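PDB 4JIX: projannalysin from Methanocaldococcus jannaschii, which is the zymogen of a soluble zinc metallopeptidase of the minigluzincin group, and probably hydrolyses peptide bonds once it has been activated. Local coordinates for residues E72-K77 with I85-E90; L65-L70 with E102-I107; N30-P35 with T47-L52. The protein carries 1 engineered substitution. All blocks are in the same frame, centred on the assembly; numbering follows the deposited sequence.

Contact 1: residues E72-K77 with I85-E90. With ZN (zinc ion), chain C.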
loop_
_atom_site.group_PDB
_atom_site.type_symbol
_atom_site.label_atom_id
_atom_site.label_comp_id
_atom_site.label_asym_id
_atom_site.label_seq_id
_atom_site.Cartn_x
_atom_site.Cartn_y
_atom_site.Cartn_z
ATOM N N GLU A 72 -5.214 8.797 9.233
ATOM C CA GLU A 72 -6.389 9.644 8.958
ATOM C C GLU A 72 -6.794 10.513 10.142
ATOM O O GLU A 72 -7.248 11.645 9.955
ATOM C CB GLU A 72 -7.607 8.785 8.582
ATOM C CG GLU A 72 -7.344 7.739 7.517
ATOM C CD GLU A 72 -6.856 8.287 6.199
ATOM O OE1 GLU A 72 -7.046 9.494 5.935
ATOM O OE2 GLU A 72 -6.231 7.510 5.447
ATOM N N LEU A 73 -6.713 9.939 11.350
ATOM C CA LEU A 73 -7.178 10.625 12.535
ATOM C C LEU A 73 -6.176 11.669 13.020
ATOM O O LEU A 73 -6.612 12.645 13.624
ATOM C CB LEU A 73 -7.608 9.634 13.633
ATOM C CG LEU A 73 -8.869 8.788 13.279
ATOM C CD1 LEU A 73 -9.287 7.901 14.432
ATOM C CD2 LEU A 73 -10.073 9.680 12.851
ATOM N N ILE A 74 -4.877 11.538 12.679
ATOM C CA ILE A 74 -3.897 12.593 12.983
ATOM C C ILE A 74 -4.303 13.846 12.174
ATOM O O ILE A 74 -4.383 14.927 12.755
ATOM C CB ILE A 74 -2.418 12.169 12.739
ATOM C CG1 ILE A 74 -1.968 11.156 13.823
ATOM C CG2 ILE A 74 -1.470 13.411 12.733
ATOM C CD1 ILE A 74 -0.670 10.435 13.472
ATOM N N HIS A 75 -4.652 13.675 10.871
ATOM C CA HIS A 75 -5.130 14.776 10.024
ATOM C C HIS A 75 -6.323 15.476 10.693
ATOM O O HIS A 75 -6.361 16.701 10.755
ATOM C CB HIS A 75 -5.568 14.271 8.631
ATOM C CG HIS A 75 -4.448 13.955 7.697
ATOM N ND1 HIS A 75 -3.544 14.923 7.300
ATOM C CD2 HIS A 75 -4.149 12.794 7.075
ATOM C CE1 HIS A 75 -2.725 14.324 6.454
ATOM N NE2 HIS A 75 -3.049 13.044 6.288
ATOM N N PHE A 76 -7.290 14.688 11.184
ATOM C CA PHE A 76 -8.472 15.231 11.831
ATOM C C PHE A 76 -8.081 15.996 13.097
ATOM O O PHE A 76 -8.578 17.107 13.307
ATOM C CB PHE A 76 -9.499 14.124 12.142
ATOM C CG PHE A 76 -10.791 14.614 12.769
ATOM C CD1 PHE A 76 -11.377 13.922 13.826
ATOM C CD2 PHE A 76 -11.447 15.743 12.269
ATOM C CE1 PHE A 76 -12.586 14.355 14.383
ATOM C CE2 PHE A 76 -12.658 16.172 12.824
ATOM C CZ PHE A 76 -13.212 15.483 13.885
ATOM N N LYS A 77 -7.151 15.437 13.905
ATOM C CA LYS A 77 -6.717 16.095 15.140
ATOM C C LYS A 77 -6.035 17.460 14.889
ATOM O O LYS A 77 -6.344 18.424 15.586
ATOM C CB LYS A 77 -5.771 15.195 15.949
ATOM C CG LYS A 77 -5.658 15.671 17.397
ATOM C CD LYS A 77 -4.378 15.242 18.017
ATOM C CE LYS A 77 -4.217 15.828 19.394
ATOM N NZ LYS A 77 -3.409 14.924 20.250
ATOM N N ILE A 85 5.254 19.383 9.816
ATOM C CA ILE A 85 5.924 19.081 11.084
ATOM C C ILE A 85 4.869 18.766 12.168
ATOM O O ILE A 85 5.114 17.886 12.988
ATOM C CB ILE A 85 6.923 20.207 11.512
ATOM C CG1 ILE A 85 7.835 19.744 12.678
ATOM C CG2 ILE A 85 6.226 21.550 11.811
ATOM C CD1 ILE A 85 9.229 20.367 12.708
ATOM N N LYS A 86 3.683 19.422 12.130
ATOM C CA LYS A 86 2.592 19.176 13.085
ATOM C C LYS A 86 2.022 17.744 12.916
ATOM O O LYS A 86 1.643 17.119 13.905
ATOM C CB LYS A 86 1.490 20.230 12.962
ATOM C CG LYS A 86 1.930 21.608 13.465
ATOM C CD LYS A 86 0.739 22.496 13.802
ATOM C CE LYS A 86 1.071 23.975 13.803
ATOM N NZ LYS A 86 2.039 24.343 14.869
ATOM N N PHE A 87 2.049 17.203 11.682
ATOM C CA PHE A 87 1.635 15.820 11.429
ATOM C C PHE A 87 2.687 14.878 12.022
ATOM O O PHE A 87 2.339 13.970 12.787
ATOM C CB PHE A 87 1.446 15.545 9.921
ATOM C CG PHE A 87 0.808 14.202 9.640
ATOM C CD1 PHE A 87 -0.561 14.098 9.414
ATOM C CD2 PHE A 87 1.573 13.036 9.630
ATOM C CE1 PHE A 87 -1.157 12.848 9.199
ATOM C CE2 PHE A 87 0.973 11.787 9.438
ATOM C CZ PHE A 87 -0.387 11.702 9.217
ATOM N N GLU A 88 3.977 15.121 11.678
ATOM C CA GLU A 88 5.116 14.334 12.164
ATOM C C GLU A 88 5.179 14.324 13.691
ATOM O O GLU A 88 5.418 13.267 14.260
ATOM C CB GLU A 88 6.438 14.853 11.594
ATOM C CG GLU A 88 6.685 14.433 10.155
ATOM C CD GLU A 88 7.985 14.936 9.550
ATOM O OE1 GLU A 88 8.011 15.180 8.321
ATOM O OE2 GLU A 88 8.977 15.084 10.302
ATOM N N ASN A 89 4.905 15.473 14.349
ATOM C CA ASN A 89 4.922 15.586 15.814
ATOM C C ASN A 89 3.948 14.608 16.484
ATOM O O ASN A 89 4.315 13.996 17.490
ATOM C CB ASN A 89 4.623 17.020 16.281
ATOM C CG ASN A 89 5.717 18.032 16.014
ATOM O OD1 ASN A 89 5.483 19.242 16.085
ATOM N ND2 ASN A 89 6.916 17.577 15.646
ATOM N N GLU A 90 2.726 14.449 15.931
ATOM C CA GLU A 90 1.728 13.520 16.476
ATOM C C GLU A 90 2.113 12.078 16.202
ATOM O O GLU A 90 2.020 11.243 17.100
ATOM C CB GLU A 90 0.319 13.780 15.914
ATOM C CG GLU A 90 -0.244 15.158 16.214
ATOM C CD GLU A 90 -0.551 15.483 17.665
ATOM O OE1 GLU A 90 -0.816 14.546 18.455
ATOM O OE2 GLU A 90 -0.564 16.690 17.999
HETATM ZN ZN ZN C . -2.390 11.903 4.614
HETATM O O HOH W 1 -1.769 10.766 2.858
#
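Lys77 NZ is gripped by two oxygens: Glu90 OE1, 3.2 Å away in a salt bridge, and the backbone oxygen of Leu23. The bridge closes the outer side of a contact between the zinc-binding helix 62-78, which carries an HExxH sequence as in gluzincins (His71, Glu72, His75), and helix 85-91. The segment axes approach to 9.8 Å with their N-to-C directions 122° apart. The two side chains of the bridge meet at about a right angle, and NZ comes to OE1 from above the carboxylate plane, 41° out of it. The lysine chain is extended beyond CG, whereas Glu90 bends at chi2 (-67°).

Beneath the bridge, Ile74 faces the second helix. Its CG2 sits over one face of the Phe87 ring, 3.7 Å from the centroid and displaced toward the rim, a CH-pi contact; the same methyl reaches Glu90 CB at 3.7 Å.

Phe87 also covers the metal ligand. Its CE1 lies over the centre of one face of the His75 imidazole, and the two rings meet obliquely, their centroids 4.6 Å apart. Ser80 O accepts a hydrogen bond from His75 ND1, so the imidazole is fixed from both nitrogens, and His71 and His83 bind the same metal. On the other nitrogen, His75 NE2 coordinates the zinc ion at 2.1 Å, and a water lies 2.2 Å from that zinc.

Contact 2: residues L65-L70 with E102-I107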
loop_
_atom_site.group_PDB
_atom_site.type_symbol
_atom_site.label_atom_id
_atom_site.label_comp_id
_atom_site.label_asym_id
_atom_site.label_seq_id
_atom_site.Cartn_x
_atom_site.Cartn_y
_atom_site.Cartn_z
ATOM N N LEU A 65 -4.046 -2.042 10.162
ATOM C CA LEU A 65 -5.304 -1.285 10.304
ATOM C C LEU A 65 -5.138 -0.107 11.262
ATOM O O LEU A 65 -5.641 0.973 10.982
ATOM C CB LEU A 65 -6.455 -2.193 10.785
ATOM C CG LEU A 65 -6.897 -3.290 9.808
ATOM C CD1 LEU A 65 -7.920 -4.210 10.457
ATOM C CD2 LEU A 65 -7.454 -2.697 8.493
ATOM N N HIS A 66 -4.435 -0.326 12.395
ATOM C CA HIS A 66 -4.157 0.707 13.396
ATOM C C HIS A 66 -3.374 1.875 12.767
ATOM O O HIS A 66 -3.716 3.032 12.994
ATOM C CB HIS A 66 -3.369 0.107 14.583
ATOM C CG HIS A 66 -2.880 1.133 15.562
ATOM N ND1 HIS A 66 -1.639 1.735 15.420
ATOM C CD2 HIS A 66 -3.489 1.644 16.657
ATOM C CE1 HIS A 66 -1.528 2.574 16.437
ATOM N NE2 HIS A 66 -2.619 2.563 17.202
ATOM N N TYR A 67 -2.319 1.560 12.005
ATOM C CA TYR A 67 -1.461 2.557 11.358
ATOM C C TYR A 67 -2.243 3.417 10.353
ATOM O O TYR A 67 -2.036 4.635 10.300
ATOM C CB TYR A 67 -0.278 1.874 10.632
ATOM C CG TYR A 67 0.731 2.872 10.091
ATOM C CD1 TYR A 67 1.773 3.344 10.889
ATOM C CD2 TYR A 67 0.613 3.383 8.797
ATOM C CE1 TYR A 67 2.678 4.294 10.412
ATOM C CE2 TYR A 67 1.516 4.331 8.308
ATOM C CZ TYR A 67 2.551 4.774 9.118
ATOM O OH TYR A 67 3.439 5.716 8.655
ATOM N N ILE A 68 -3.099 2.768 9.539
ATOM C CA ILE A 68 -3.918 3.395 8.494
ATOM C C ILE A 68 -4.918 4.372 9.148
ATOM O O ILE A 68 -5.027 5.514 8.708
ATOM C CB ILE A 68 -4.634 2.286 7.657
ATOM C CG1 ILE A 68 -3.644 1.550 6.711
ATOM C CG2 ILE A 68 -5.832 2.832 6.873
ATOM C CD1 ILE A 68 -4.208 0.133 6.203
ATOM N N ILE A 69 -5.647 3.904 10.178
ATOM C CA ILE A 69 -6.641 4.708 10.897
ATOM C C ILE A 69 -5.932 5.858 11.618
ATOM O O ILE A 69 -6.440 6.980 11.592
ATOM C CB ILE A 69 -7.491 3.837 11.864
ATOM C CG1 ILE A 69 -8.349 2.812 11.081
ATOM C CG2 ILE A 69 -8.389 4.713 12.768
ATOM C CD1 ILE A 69 -8.826 1.586 11.931
ATOM N N LEU A 70 -4.773 5.578 12.271
ATOM C CA LEU A 70 -3.958 6.589 12.952
ATOM C C LEU A 70 -3.590 7.711 11.981
ATOM O O LEU A 70 -3.692 8.878 12.348
ATOM C CB LEU A 70 -2.677 5.970 13.542
ATOM C CG LEU A 70 -1.713 6.909 14.299
ATOM C CD1 LEU A 70 -2.330 7.463 15.614
ATOM C CD2 LEU A 70 -0.381 6.209 14.592
ATOM N N GLU A 102 8.745 0.639 7.822
ATOM C CA GLU A 102 8.511 -0.808 7.952
ATOM C C GLU A 102 7.055 -1.185 7.765
ATOM O O GLU A 102 6.764 -2.112 7.011
ATOM C CB GLU A 102 8.935 -1.310 9.335
ATOM C CG GLU A 102 10.414 -1.470 9.553
ATOM C CD GLU A 102 10.618 -2.206 10.860
ATOM O OE1 GLU A 102 10.392 -1.592 11.929
ATOM O OE2 GLU A 102 10.845 -3.435 10.806
ATOM N N ILE A 103 6.144 -0.494 8.469
ATOM C CA ILE A 103 4.707 -0.765 8.389
ATOM C C ILE A 103 4.175 -0.395 6.992
ATOM O O ILE A 103 3.377 -1.138 6.406
ATOM C CB ILE A 103 3.934 -0.043 9.523
ATOM C CG1 ILE A 103 4.394 -0.602 10.905
ATOM C CG2 ILE A 103 2.396 -0.219 9.343
ATOM C CD1 ILE A 103 4.034 0.264 12.131
ATOM N N GLU A 104 4.602 0.751 6.470
ATOM C CA GLU A 104 4.176 1.209 5.144
ATOM C C GLU A 104 4.607 0.215 4.062
ATOM O O GLU A 104 3.837 -0.035 3.132
ATOM C CB GLU A 104 4.723 2.613 4.857
ATOM C CG GLU A 104 3.953 3.683 5.621
ATOM C CD GLU A 104 4.525 5.086 5.566
ATOM O OE1 GLU A 104 5.547 5.296 4.874
ATOM O OE2 GLU A 104 3.929 5.987 6.195
ATOM N N LEU A 105 5.791 -0.407 4.216
ATOM C CA LEU A 105 6.223 -1.421 3.250
ATOM C C LEU A 105 5.339 -2.692 3.348
ATOM O O LEU A 105 5.026 -3.297 2.316
ATOM C CB LEU A 105 7.705 -1.785 3.423
ATOM C CG LEU A 105 8.271 -2.699 2.324
ATOM C CD1 LEU A 105 8.306 -1.993 0.968
ATOM C CD2 LEU A 105 9.614 -3.263 2.723
ATOM N N LYS A 106 4.903 -3.061 4.571
ATOM C CA LYS A 106 4.010 -4.209 4.754
ATOM C C LYS A 106 2.675 -3.951 4.030
ATOM O O LYS A 106 2.158 -4.848 3.364
ATOM C CB LYS A 106 3.777 -4.509 6.239
ATOM C CG LYS A 106 5.019 -5.034 6.962
ATOM C CD LYS A 106 4.684 -5.308 8.432
ATOM C CE LYS A 106 5.909 -5.649 9.244
ATOM N NZ LYS A 106 5.554 -5.888 10.676
ATOM N N ILE A 107 2.151 -2.715 4.132
ATOM C CA ILE A 107 0.912 -2.297 3.463
ATOM C C ILE A 107 1.094 -2.421 1.942
ATOM O O ILE A 107 0.278 -3.052 1.258
ATOM C CB ILE A 107 0.498 -0.867 3.891
ATOM C CG1 ILE A 107 0.086 -0.861 5.402
ATOM C CG2 ILE A 107 -0.646 -0.313 2.974
ATOM C CD1 ILE A 107 0.010 0.578 6.062
#
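Tyr67 reaches from the zinc-binding helix 62-78 to Glu104 on the C-terminal helix 97-111, and its OH ends 2.5 Å from Glu104 OE2. This is a steep helix-helix crossing, with segment axes 10.6 Å apart at closest approach and a signed angle of -106°.

Tyr67 can be traced outward from CB, which meets Ile103 CG2. CG lies anti to the backbone N (chi1 -173°), a setting that places it 3.6 Å from that same methyl. Farther out, two branched side chains lie on the same side of the ring: CD1 touches Ile103 CD1 at 4.0 Å, while CD2 meets Ile107 CD1, also at 4.0 Å. CE2 then packs on Glu104 CG at 3.7 Å, so the glutamate offers an apolar methylene before its charged end. At the tip, OH donates the hydrogen bond to OE2, which lies near the ring plane but is met from above its own carboxylate, 43° out of that plane. A glycerol, probably from the crystallisation liquor, is also hydrogen-bonded to OE2.

The contact also borders the subunit interface, for Ile112 of the second subunit packs on Ile68 and Ile108 of that subunit on both Glu104 and Ile107. Within the chain, Ile107 places its CD1 3.8 Å from Ile68 CG1.

Contact 3: residues N30-P35 with T47-L52. With SO4 (sulfate ion), chain E; SO4 (sulfate ion), chain F.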
loop_
_atom_site.group_PDB
_atom_site.type_symbol
_atom_site.label_atom_id
_atom_site.label_comp_id
_atom_site.label_asym_id
_atom_site.label_seq_id
_atom_site.Cartn_x
_atom_site.Cartn_y
_atom_site.Cartn_z
ATOM N N ASN A 30 -18.116 9.547 11.823
ATOM C CA ASN A 30 -18.852 8.481 11.166
ATOM C C ASN A 30 -17.828 7.504 10.631
ATOM O O ASN A 30 -16.756 7.930 10.199
ATOM C CB ASN A 30 -19.742 9.037 10.042
ATOM C CG ASN A 30 -20.766 10.010 10.556
ATOM O OD1 ASN A 30 -21.642 9.658 11.349
ATOM N ND2 ASN A 30 -20.640 11.268 10.156
ATOM N N ILE A 31 -18.122 6.205 10.690
ATOM C CA ILE A 31 -17.232 5.171 10.158
ATOM C C ILE A 31 -17.965 4.469 9.022
ATOM O O ILE A 31 -19.058 3.942 9.236
ATOM C CB ILE A 31 -16.746 4.163 11.239
ATOM C CG1 ILE A 31 -16.140 4.878 12.464
ATOM C CG2 ILE A 31 -15.762 3.140 10.630
ATOM C CD1 ILE A 31 -16.130 4.037 13.720
ATOM N N GLU A 32 -17.379 4.486 7.816
ATOM C CA GLU A 32 -17.955 3.833 6.641
ATOM C C GLU A 32 -16.993 2.773 6.118
ATOM O O GLU A 32 -15.890 3.108 5.691
ATOM C CB GLU A 32 -18.269 4.850 5.529
ATOM C CG GLU A 32 -19.565 5.611 5.689
ATOM C CD GLU A 32 -19.957 6.448 4.483
ATOM O OE1 GLU A 32 -19.276 6.363 3.434
ATOM O OE2 GLU A 32 -20.960 7.188 4.588
ATOM N N ILE A 33 -17.395 1.504 6.188
ATOM C CA ILE A 33 -16.603 0.386 5.687
ATOM C C ILE A 33 -17.308 -0.072 4.413
ATOM O O ILE A 33 -18.391 -0.657 4.470
ATOM C CB ILE A 33 -16.396 -0.732 6.750
ATOM C CG1 ILE A 33 -15.650 -0.175 7.984
ATOM C CG2 ILE A 33 -15.630 -1.926 6.164
ATOM C CD1 ILE A 33 -16.325 -0.412 9.223
ATOM N N LYS A 34 -16.725 0.267 3.262
ATOM C CA LYS A 34 -17.338 -0.041 1.973
ATOM C C LYS A 34 -16.282 -0.373 0.906
ATOM O O LYS A 34 -15.112 -0.015 1.085
ATOM C CB LYS A 34 -18.224 1.145 1.513
ATOM C CG LYS A 34 -17.475 2.458 1.278
ATOM C CD LYS A 34 -18.362 3.516 0.622
ATOM C CE LYS A 34 -17.552 4.575 -0.093
ATOM N NZ LYS A 34 -16.981 4.071 -1.375
ATOM N N PRO A 35 -16.657 -1.048 -0.217
ATOM C CA PRO A 35 -15.666 -1.268 -1.277
ATOM C C PRO A 35 -15.253 0.093 -1.829
ATOM O O PRO A 35 -16.100 0.963 -2.018
ATOM C CB PRO A 35 -16.415 -2.134 -2.306
ATOM C CG PRO A 35 -17.663 -2.609 -1.614
ATOM C CD PRO A 35 -17.990 -1.541 -0.624
ATOM N N THR A 47 -17.954 15.871 6.220
ATOM C CA THR A 47 -18.936 15.030 6.923
ATOM C C THR A 47 -18.362 14.347 8.168
ATOM O O THR A 47 -19.116 13.655 8.857
ATOM C CB THR A 47 -19.533 13.972 5.983
ATOM O OG1 THR A 47 -18.481 13.155 5.471
ATOM C CG2 THR A 47 -20.365 14.581 4.854
ATOM N N LYS A 48 -17.053 14.551 8.474
ATOM C CA LYS A 48 -16.353 13.918 9.614
ATOM C C LYS A 48 -16.507 12.395 9.488
ATOM O O LYS A 48 -16.916 11.715 10.425
ATOM C CB LYS A 48 -16.859 14.461 10.971
ATOM C CG LYS A 48 -16.138 15.734 11.391
ATOM C CD LYS A 48 -17.055 16.743 12.072
ATOM C CE LYS A 48 -16.333 18.024 12.447
ATOM N NZ LYS A 48 -15.814 18.772 11.261
ATOM N N THR A 49 -16.227 11.876 8.282
ATOM C CA THR A 49 -16.392 10.459 7.988
ATOM C C THR A 49 -15.060 9.806 7.698
ATOM O O THR A 49 -14.349 10.203 6.767
ATOM C CB THR A 49 -17.369 10.278 6.811
ATOM O OG1 THR A 49 -18.628 10.833 7.173
ATOM C CG2 THR A 49 -17.550 8.828 6.398
ATOM N N LEU A 50 -14.748 8.768 8.472
ATOM C CA LEU A 50 -13.577 7.940 8.239
ATOM C C LEU A 50 -14.048 6.839 7.295
ATOM O O LEU A 50 -14.999 6.124 7.638
ATOM C CB LEU A 50 -13.034 7.379 9.582
ATOM C CG LEU A 50 -11.927 6.305 9.507
ATOM C CD1 LEU A 50 -10.618 6.892 9.013
ATOM C CD2 LEU A 50 -11.689 5.673 10.867
ATOM N N ARG A 51 -13.470 6.758 6.083
ATOM C CA ARG A 51 -13.855 5.723 5.115
ATOM C C ARG A 51 -12.766 4.669 5.042
ATOM O O ARG A 51 -11.590 5.012 4.925
ATOM C CB ARG A 51 -14.150 6.303 3.720
ATOM C CG ARG A 51 -15.422 7.131 3.704
ATOM C CD ARG A 51 -15.937 7.453 2.312
ATOM N NE ARG A 51 -17.288 8.026 2.379
ATOM C CZ ARG A 51 -17.554 9.318 2.570
ATOM N NH1 ARG A 51 -16.566 10.198 2.688
ATOM N NH2 ARG A 51 -18.811 9.739 2.636
ATOM N N LEU A 52 -13.151 3.395 5.172
ATOM C CA LEU A 52 -12.194 2.285 5.148
ATOM C C LEU A 52 -12.607 1.265 4.111
ATOM O O LEU A 52 -13.787 0.912 4.034
ATOM C CB LEU A 52 -12.075 1.616 6.536
ATOM C CG LEU A 52 -11.635 2.512 7.713
ATOM C CD1 LEU A 52 -11.844 1.800 9.038
ATOM C CD2 LEU A 52 -10.175 2.950 7.581
HETATM S S SO4 E . -18.247 13.388 1.703
HETATM O O1 SO4 E . -18.373 12.609 2.936
HETATM O O2 SO4 E . -17.645 14.688 1.995
HETATM O O3 SO4 E . -17.397 12.666 0.763
HETATM O O4 SO4 E . -19.568 13.578 1.102
HETATM S S SO4 F . -14.310 4.904 -4.397
HETATM O O1 SO4 F . -15.228 5.091 -3.275
HETATM O O2 SO4 F . -12.939 4.800 -3.894
HETATM O O3 SO4 F . -14.388 6.046 -5.313
HETATM O O4 SO4 F . -14.687 3.687 -5.112
HETATM O O HOH W 2 -21.276 10.014 6.095
#
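Arg51 of strand 49-53 and Glu32 of strand 30-34, an outer strand of the mixed sheet within this chain, lie side by side and point the same way; Arg51 NE bonds Glu32 OE1 at 2.8 Å in a salt bridge. NE meets OE1 from above the carboxylate plane, 48° out of it, on a bent N-H...O line (138°). Arg51 runs extended from CG to NE (chi3 169°), carrying NE alongside the carboxylate. Thr49 CG2 covers one guanidinium face. At the edge, NH1 and NH2 bind O1 of one sulfate, probably from the crystallisation liquor, at 3.0 and 2.9 Å, and Thr47 OG1 donates to the same oxygen.

An alanine for Arg51 would probably leave the Glu32 carboxylate without its cationic mate and the sulfate without two donors.

The parallel ladder positions this pair: Asn30 N donates to Lys48 O, Leu50 N to Asn30 O, Glu32 N to Leu50 O, Leu52 N to Glu32 O and Lys34 N to Leu52 O. The other face carries Ile31, Ile33, Leu50 and Leu52, toward helices 12-22 and 62-78. Where strand 49-53 begins, Lys48 and Thr49 face Ser44, fitting a G1 beta bulge. A water bridges Glu32 OE2 and Thr49 OG1, 3.0 Å from the latter.

In the fold
Helix 62-78 ties the three contacts together. Contacts 1 and 2 use successive segments of it, with centres 15 Å apart, the first pairing it with helix 85-91 and the second with helix 97-111. Contact 3 lies against the same helix: Leu50 CD1 comes to 3.6 Å from Glu72 CB, and Leu50 CD2 to 3.9 Å from Ile69 CG2. Its centre is about 18 Å from that of contact 1 and 17 Å from that of contact 2. Contact 1 holds the zinc ligand His75, whereas the side chains of Glu104 and Leu50 stand about 9 and 11 Å from the zinc ion that His75 binds. Contacts 2 and 3 therefore pack outside the metal's first shell.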